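Local coordinates for insulinase family protease (Yersinia pestis, PDB 3GO9), which is predicted to be a protease of the insulinase (M16) family, and so probably cleaves peptide bonds in its substrates, at residues E18-D23 with H278-S283; L54-G59 with Q205-D210. One frame throughout, in Å; residues are numbered along the deposited sequence.

Contact 1 (E18-D23 with H278-S283)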
loop_
_atom_site.group_PDB
_atom_site.type_symbol
_atom_site.label_atom_id
_atom_site.label_comp_id
_atom_site.label_asym_id
_atom_site.label_seq_id
_atom_site.Cartn_x
_atom_site.Cartn_y
_atom_site.Cartn_z
ATOM N N GLU A 18 12.800 23.328 -10.557
ATOM C CA GLU A 18 13.419 22.272 -11.301
ATOM C C GLU A 18 12.413 21.135 -11.539
ATOM O O GLU A 18 11.461 20.977 -10.748
ATOM C CB GLU A 18 14.614 21.704 -10.534
ATOM C CG GLU A 18 14.242 21.091 -9.213
ATOM C CD GLU A 18 15.384 21.094 -8.241
ATOM O OE1 GLU A 18 16.130 20.086 -8.200
ATOM O OE2 GLU A 18 15.556 22.109 -7.545
ATOM N N ALA A 19 12.685 20.346 -12.576
ATOM C CA ALA A 19 11.976 19.127 -12.853
ATOM C C ALA A 19 12.275 18.101 -11.727
ATOM O O ALA A 19 13.427 17.943 -11.333
ATOM C CB ALA A 19 12.380 18.536 -14.150
ATOM N N LEU A 20 11.258 17.382 -11.276
ATOM C CA LEU A 20 11.530 16.238 -10.402
ATOM C C LEU A 20 12.300 15.156 -11.155
ATOM O O LEU A 20 12.026 14.908 -12.334
ATOM C CB LEU A 20 10.237 15.632 -9.841
ATOM C CG LEU A 20 9.395 16.566 -8.994
ATOM C CD1 LEU A 20 8.100 15.817 -8.599
ATOM C CD2 LEU A 20 10.159 17.053 -7.764
ATOM N N GLN A 21 13.253 14.527 -10.472
ATOM C CA GLN A 21 14.138 13.509 -11.004
ATOM C C GLN A 21 13.721 12.143 -10.452
ATOM O O GLN A 21 13.886 11.889 -9.268
ATOM C CB GLN A 21 15.587 13.764 -10.509
ATOM C CG GLN A 21 16.263 15.026 -10.984
ATOM C CD GLN A 21 17.614 15.231 -10.302
ATOM O OE1 GLN A 21 18.263 14.257 -9.886
ATOM N NE2 GLN A 21 18.026 16.502 -10.148
ATOM N N PRO A 22 13.247 11.251 -11.298
ATOM C CA PRO A 22 13.092 9.861 -10.841
ATOM C C PRO A 22 14.374 9.311 -10.302
ATOM O O PRO A 22 15.433 9.656 -10.777
ATOM C CB PRO A 22 12.676 9.100 -12.110
ATOM C CG PRO A 22 12.009 10.215 -12.996
ATOM C CD PRO A 22 12.892 11.399 -12.732
ATOM N N ASP A 23 14.319 8.456 -9.289
ATOM C CA ASP A 23 15.546 8.019 -8.655
ATOM C C ASP A 23 16.316 7.124 -9.631
ATOM O O ASP A 23 15.819 6.069 -9.996
ATOM C CB ASP A 23 15.178 7.246 -7.380
ATOM C CG ASP A 23 16.385 6.746 -6.620
ATOM O OD1 ASP A 23 17.528 6.966 -7.061
ATOM O OD2 ASP A 23 16.192 6.151 -5.541
ATOM N N HIS A 278 -4.437 13.072 -6.183
ATOM C CA HIS A 278 -3.833 13.557 -7.435
ATOM C C HIS A 278 -2.321 13.328 -7.346
ATOM O O HIS A 278 -1.685 14.006 -6.541
ATOM C CB HIS A 278 -4.159 15.036 -7.573
ATOM C CG HIS A 278 -5.633 15.334 -7.523
ATOM N ND1 HIS A 278 -6.233 16.011 -6.478
ATOM C CD2 HIS A 278 -6.633 14.993 -8.374
ATOM C CE1 HIS A 278 -7.537 16.087 -6.698
ATOM N NE2 HIS A 278 -7.803 15.476 -7.843
ATOM N N PRO A 279 -1.768 12.374 -8.142
ATOM C CA PRO A 279 -0.316 12.146 -8.136
ATOM C C PRO A 279 0.496 13.424 -8.327
ATOM O O PRO A 279 0.139 14.336 -9.097
ATOM C CB PRO A 279 -0.076 11.165 -9.295
ATOM C CG PRO A 279 -1.342 10.353 -9.366
ATOM C CD PRO A 279 -2.431 11.434 -9.085
ATOM N N ILE A 280 1.631 13.444 -7.646
ATOM C CA ILE A 280 2.464 14.620 -7.591
ATOM C C ILE A 280 3.336 14.701 -8.882
ATOM O O ILE A 280 4.174 13.858 -9.060
ATOM C CB ILE A 280 3.344 14.505 -6.371
ATOM C CG1 ILE A 280 2.470 14.592 -5.111
ATOM C CG2 ILE A 280 4.413 15.614 -6.358
ATOM C CD1 ILE A 280 3.042 13.918 -3.915
ATOM N N GLN A 281 3.128 15.723 -9.699
ATOM C CA GLN A 281 3.747 15.831 -11.061
ATOM C C GLN A 281 4.965 16.705 -11.048
ATOM O O GLN A 281 5.790 16.664 -11.976
ATOM C CB GLN A 281 2.784 16.499 -12.039
ATOM C CG GLN A 281 1.571 15.699 -12.476
ATOM C CD GLN A 281 1.977 14.339 -12.916
ATOM O OE1 GLN A 281 2.238 14.091 -14.112
ATOM N NE2 GLN A 281 2.124 13.454 -11.944
ATOM N N ASP A 282 5.045 17.576 -10.067
ATOM C CA ASP A 282 6.031 18.617 -10.104
ATOM C C ASP A 282 6.313 19.099 -8.704
ATOM O O ASP A 282 5.699 18.623 -7.719
ATOM C CB ASP A 282 5.587 19.771 -11.041
ATOM C CG ASP A 282 4.295 20.437 -10.612
ATOM O OD1 ASP A 282 4.068 20.563 -9.403
ATOM O OD2 ASP A 282 3.520 20.905 -11.494
ATOM N N SER A 283 7.313 19.963 -8.615
ATOM C CA SER A 283 7.860 20.413 -7.341
ATOM C C SER A 283 6.817 21.186 -6.525
ATOM O O SER A 283 6.803 21.107 -5.290
ATOM C CB SER A 283 9.108 21.268 -7.570
ATOM O OG SER A 283 9.690 21.679 -6.328
HETATM O O HOH W 1 8.813 20.811 -10.951
HETATM O O HOH W 2 8.690 17.903 -12.409
#
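Leu20 packs against the N-terminal end of helix 283-309, where Asp282 is the N-cap and Ser283 the first helical residue. The N-terminal loop that leads to strand 26-30 thus crosses the start of this helix at the protein surface, and the two segments meet through the side chain of Leu20 and two bridging waters. In Leu20, CG stands anti to the backbone carbonyl carbon (chi1 -61°), and the branch CD1 lies 3.7 Å from the carbonyl carbon of Asp282. Further along, Leu20 CD1 meets Ile280 CG2 at 4.3 Å, an apolar pair to which the buried Ile280 adds one methyl. The other branch, Leu20 CD2, comes within 4.3 Å of Ser283 CB. Leucine suits the place because its forked end can spread over backbone and methyl groups together, and Leu286 and Leu414 add further apolar surface around it.

Asp282 turns its carboxylate to its own helix, OD1 accepting from the backbone N of Ala285, as an N-cap aspartate commonly does; its short, acidic side chain satisfies an N-H that has no carbonyl of a preceding turn to pair with. In segment 18-23, Glu18 OE1 forms a salt bridge with Lys413, while Gln410 bonds to both Ala19 O and Gln21 N, so helix 408-421 binds the loop by polar bonds, and its Leu414 touches both Leu20 and Ser283.

Between the two backbones the polar groups meet through water. One water accepts from Leu20 N at 2.9 Å and donates to Gln281 O at 3.2 Å. The second accepts from Ser283 N, 2.9 Å away, so that this first N-H of the helix has a partner, and donates to Glu18 O at 2.7 Å.

Contact 2 (L54-G59 with Q205-D210)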
loop_
_atom_site.group_PDB
_atom_site.type_symbol
_atom_site.label_atom_id
_atom_site.label_comp_id
_atom_site.label_asym_id
_atom_site.label_seq_id
_atom_site.Cartn_x
_atom_site.Cartn_y
_atom_site.Cartn_z
ATOM N N LEU A 54 6.951 -10.210 -8.691
ATOM C CA LEU A 54 6.382 -10.174 -10.019
ATOM C C LEU A 54 4.979 -9.712 -9.838
ATOM O O LEU A 54 4.167 -10.409 -9.200
ATOM C CB LEU A 54 6.426 -11.548 -10.721
ATOM C CG LEU A 54 5.770 -11.601 -12.119
ATOM C CD1 LEU A 54 6.647 -10.821 -13.156
ATOM C CD2 LEU A 54 5.625 -13.064 -12.549
ATOM N N ILE A 55 4.680 -8.537 -10.385
ATOM C CA ILE A 55 3.285 -8.063 -10.438
ATOM C C ILE A 55 2.705 -8.364 -11.795
ATOM O O ILE A 55 3.297 -8.063 -12.854
ATOM C CB ILE A 55 3.133 -6.523 -10.145
ATOM C CG1 ILE A 55 3.549 -6.186 -8.747
ATOM C CG2 ILE A 55 1.610 -6.097 -10.340
ATOM C CD1 ILE A 55 3.595 -4.632 -8.485
ATOM N N VAL A 56 1.547 -9.001 -11.765
ATOM C CA VAL A 56 0.757 -9.282 -12.990
ATOM C C VAL A 56 -0.526 -8.466 -12.805
ATOM O O VAL A 56 -1.208 -8.609 -11.785
ATOM C CB VAL A 56 0.414 -10.791 -13.134
ATOM C CG1 VAL A 56 -0.383 -11.046 -14.435
ATOM C CG2 VAL A 56 1.708 -11.698 -13.097
ATOM N N ASN A 57 -0.863 -7.625 -13.782
ATOM C CA ASN A 57 -2.043 -6.769 -13.683
ATOM C C ASN A 57 -3.321 -7.541 -14.024
ATOM O O ASN A 57 -4.035 -7.199 -14.999
ATOM C CB ASN A 57 -1.888 -5.567 -14.606
ATOM C CG ASN A 57 -0.758 -4.681 -14.231
ATOM O OD1 ASN A 57 -0.465 -4.469 -13.020
ATOM N ND2 ASN A 57 -0.141 -4.105 -15.241
ATOM N N THR A 58 -3.571 -8.606 -13.271
ATOM C CA THR A 58 -4.733 -9.468 -13.409
ATOM C C THR A 58 -5.224 -9.779 -12.011
ATOM O O THR A 58 -4.476 -10.288 -11.181
ATOM C CB THR A 58 -4.302 -10.790 -14.057
ATOM O OG1 THR A 58 -3.803 -10.481 -15.356
ATOM C CG2 THR A 58 -5.435 -11.818 -14.183
ATOM N N GLY A 59 -6.471 -9.458 -11.764
ATOM C CA GLY A 59 -7.132 -9.778 -10.477
ATOM C C GLY A 59 -8.562 -10.161 -10.735
ATOM O O GLY A 59 -8.944 -10.496 -11.881
ATOM N N GLN A 205 -5.355 -15.577 -21.591
ATOM C CA GLN A 205 -5.909 -14.268 -21.908
ATOM C C GLN A 205 -5.275 -13.164 -21.077
ATOM O O GLN A 205 -4.982 -12.048 -21.587
ATOM C CB GLN A 205 -7.445 -14.228 -21.721
ATOM C CG GLN A 205 -8.033 -12.862 -22.021
ATOM C CD GLN A 205 -9.566 -12.851 -22.001
ATOM O OE1 GLN A 205 -10.215 -13.892 -21.901
ATOM N NE2 GLN A 205 -10.139 -11.670 -22.076
ATOM N N TRP A 206 -5.089 -13.433 -19.778
ATOM C CA TRP A 206 -4.764 -12.373 -18.860
ATOM C C TRP A 206 -3.309 -12.393 -18.383
ATOM O O TRP A 206 -2.812 -11.354 -17.956
ATOM C CB TRP A 206 -5.729 -12.388 -17.679
ATOM C CG TRP A 206 -7.107 -12.106 -18.072
ATOM C CD1 TRP A 206 -8.106 -13.012 -18.165
ATOM C CD2 TRP A 206 -7.673 -10.845 -18.470
ATOM N NE1 TRP A 206 -9.275 -12.407 -18.597
ATOM C CE2 TRP A 206 -9.039 -11.075 -18.764
ATOM C CE3 TRP A 206 -7.176 -9.547 -18.583
ATOM C CZ2 TRP A 206 -9.901 -10.062 -19.151
ATOM C CZ3 TRP A 206 -8.049 -8.519 -18.970
ATOM C CH2 TRP A 206 -9.405 -8.790 -19.248
ATOM N N TYR A 207 -2.588 -13.491 -18.527
ATOM C CA TYR A 207 -1.148 -13.491 -18.168
ATOM C C TYR A 207 -0.353 -13.231 -19.441
ATOM O O TYR A 207 0.086 -14.171 -20.113
ATOM C CB TYR A 207 -0.732 -14.790 -17.496
ATOM C CG TYR A 207 -0.920 -14.833 -15.984
ATOM C CD1 TYR A 207 -2.156 -14.582 -15.385
ATOM C CD2 TYR A 207 0.134 -15.203 -15.132
ATOM C CE1 TYR A 207 -2.317 -14.636 -14.023
ATOM C CE2 TYR A 207 -0.005 -15.275 -13.758
ATOM C CZ TYR A 207 -1.248 -14.980 -13.187
ATOM O OH TYR A 207 -1.385 -15.066 -11.797
ATOM N N THR A 208 -0.253 -11.940 -19.773
ATOM C CA THR A 208 0.478 -11.451 -20.941
ATOM C C THR A 208 1.644 -10.557 -20.461
ATOM O O THR A 208 1.523 -9.883 -19.412
ATOM C CB THR A 208 -0.449 -10.695 -21.922
ATOM O OG1 THR A 208 -1.074 -9.603 -21.256
ATOM C CG2 THR A 208 -1.604 -11.654 -22.411
ATOM N N PRO A 209 2.777 -10.530 -21.199
ATOM C CA PRO A 209 3.999 -9.872 -20.689
ATOM C C PRO A 209 3.837 -8.386 -20.539
ATOM O O PRO A 209 4.494 -7.758 -19.698
ATOM C CB PRO A 209 5.086 -10.241 -21.697
ATOM C CG PRO A 209 4.335 -10.815 -22.905
ATOM C CD PRO A 209 3.069 -11.411 -22.324
ATOM N N ASP A 210 2.958 -7.803 -21.377
ATOM C CA ASP A 210 2.683 -6.379 -21.289
ATOM C C ASP A 210 1.929 -5.954 -20.032
ATOM O O ASP A 210 1.813 -4.740 -19.760
ATOM C CB ASP A 210 1.956 -5.906 -22.574
ATOM C CG ASP A 210 0.599 -6.552 -22.764
ATOM O OD1 ASP A 210 0.415 -7.707 -22.336
ATOM O OD2 ASP A 210 -0.275 -5.903 -23.426
#
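Over one face of the Tyr207 ring sits Val56 CG1, a CH-pi contact in which the methyl lies 3.9 Å from the ring centroid and only 5° off the ring normal. CG1 is anti to the backbone N of Val56 (chi1 -179°), while CG2 lies 4.0 Å from Tyr207 CE2; a beta-branched valine can thus offer both methyls to one ring. The Trp206 indole has Gln205 NE2 3.0 Å above one face, offset toward the rim. Thr58 CG2 approaches both rings obliquely and touches Trp206 CB at 3.6 Å.

The hydroxyl of the same threonine donates a weak hydrogen bond, Thr58 OG1 to Trp206 O, 2.9 Å long. Threonine suits this place by pairing a methyl with a donor. Trp206 O also accepts weakly from Thr208 N, across an inverse gamma turn centred on Tyr207, and receives Arg240 NH2, so three donors share this carbonyl.

The contact joins the C-terminal end of helix 196-206 and the turn after it to the end of strand 50-56, which runs in the sheet between strands 212-218 and 114-120, while Tyr207 OH bonds to Tyr116 OH on strand 114-120.

Along the chain the order is 18-23, 54-59, 205-210 and 278-283, so both segments of contact 2 fall between the two segments of contact 1. Their centres lie 28 Å apart and their nearest atoms about 15 Å, without touching. Contact 2 belongs to the seven-stranded sheet, where the end of a helix packs on a strand. Contact 1 brings together loops attached to the two different sheets: 18-23 leads into strand 26-30 at one margin of the seven-stranded sheet, whereas 278-283 follows strand 267-276 of the five-stranded sheet. Contact 2 thus lies within one sheet and a helix packed beside it, while contact 1, at the surface, may link the two parts of the protein.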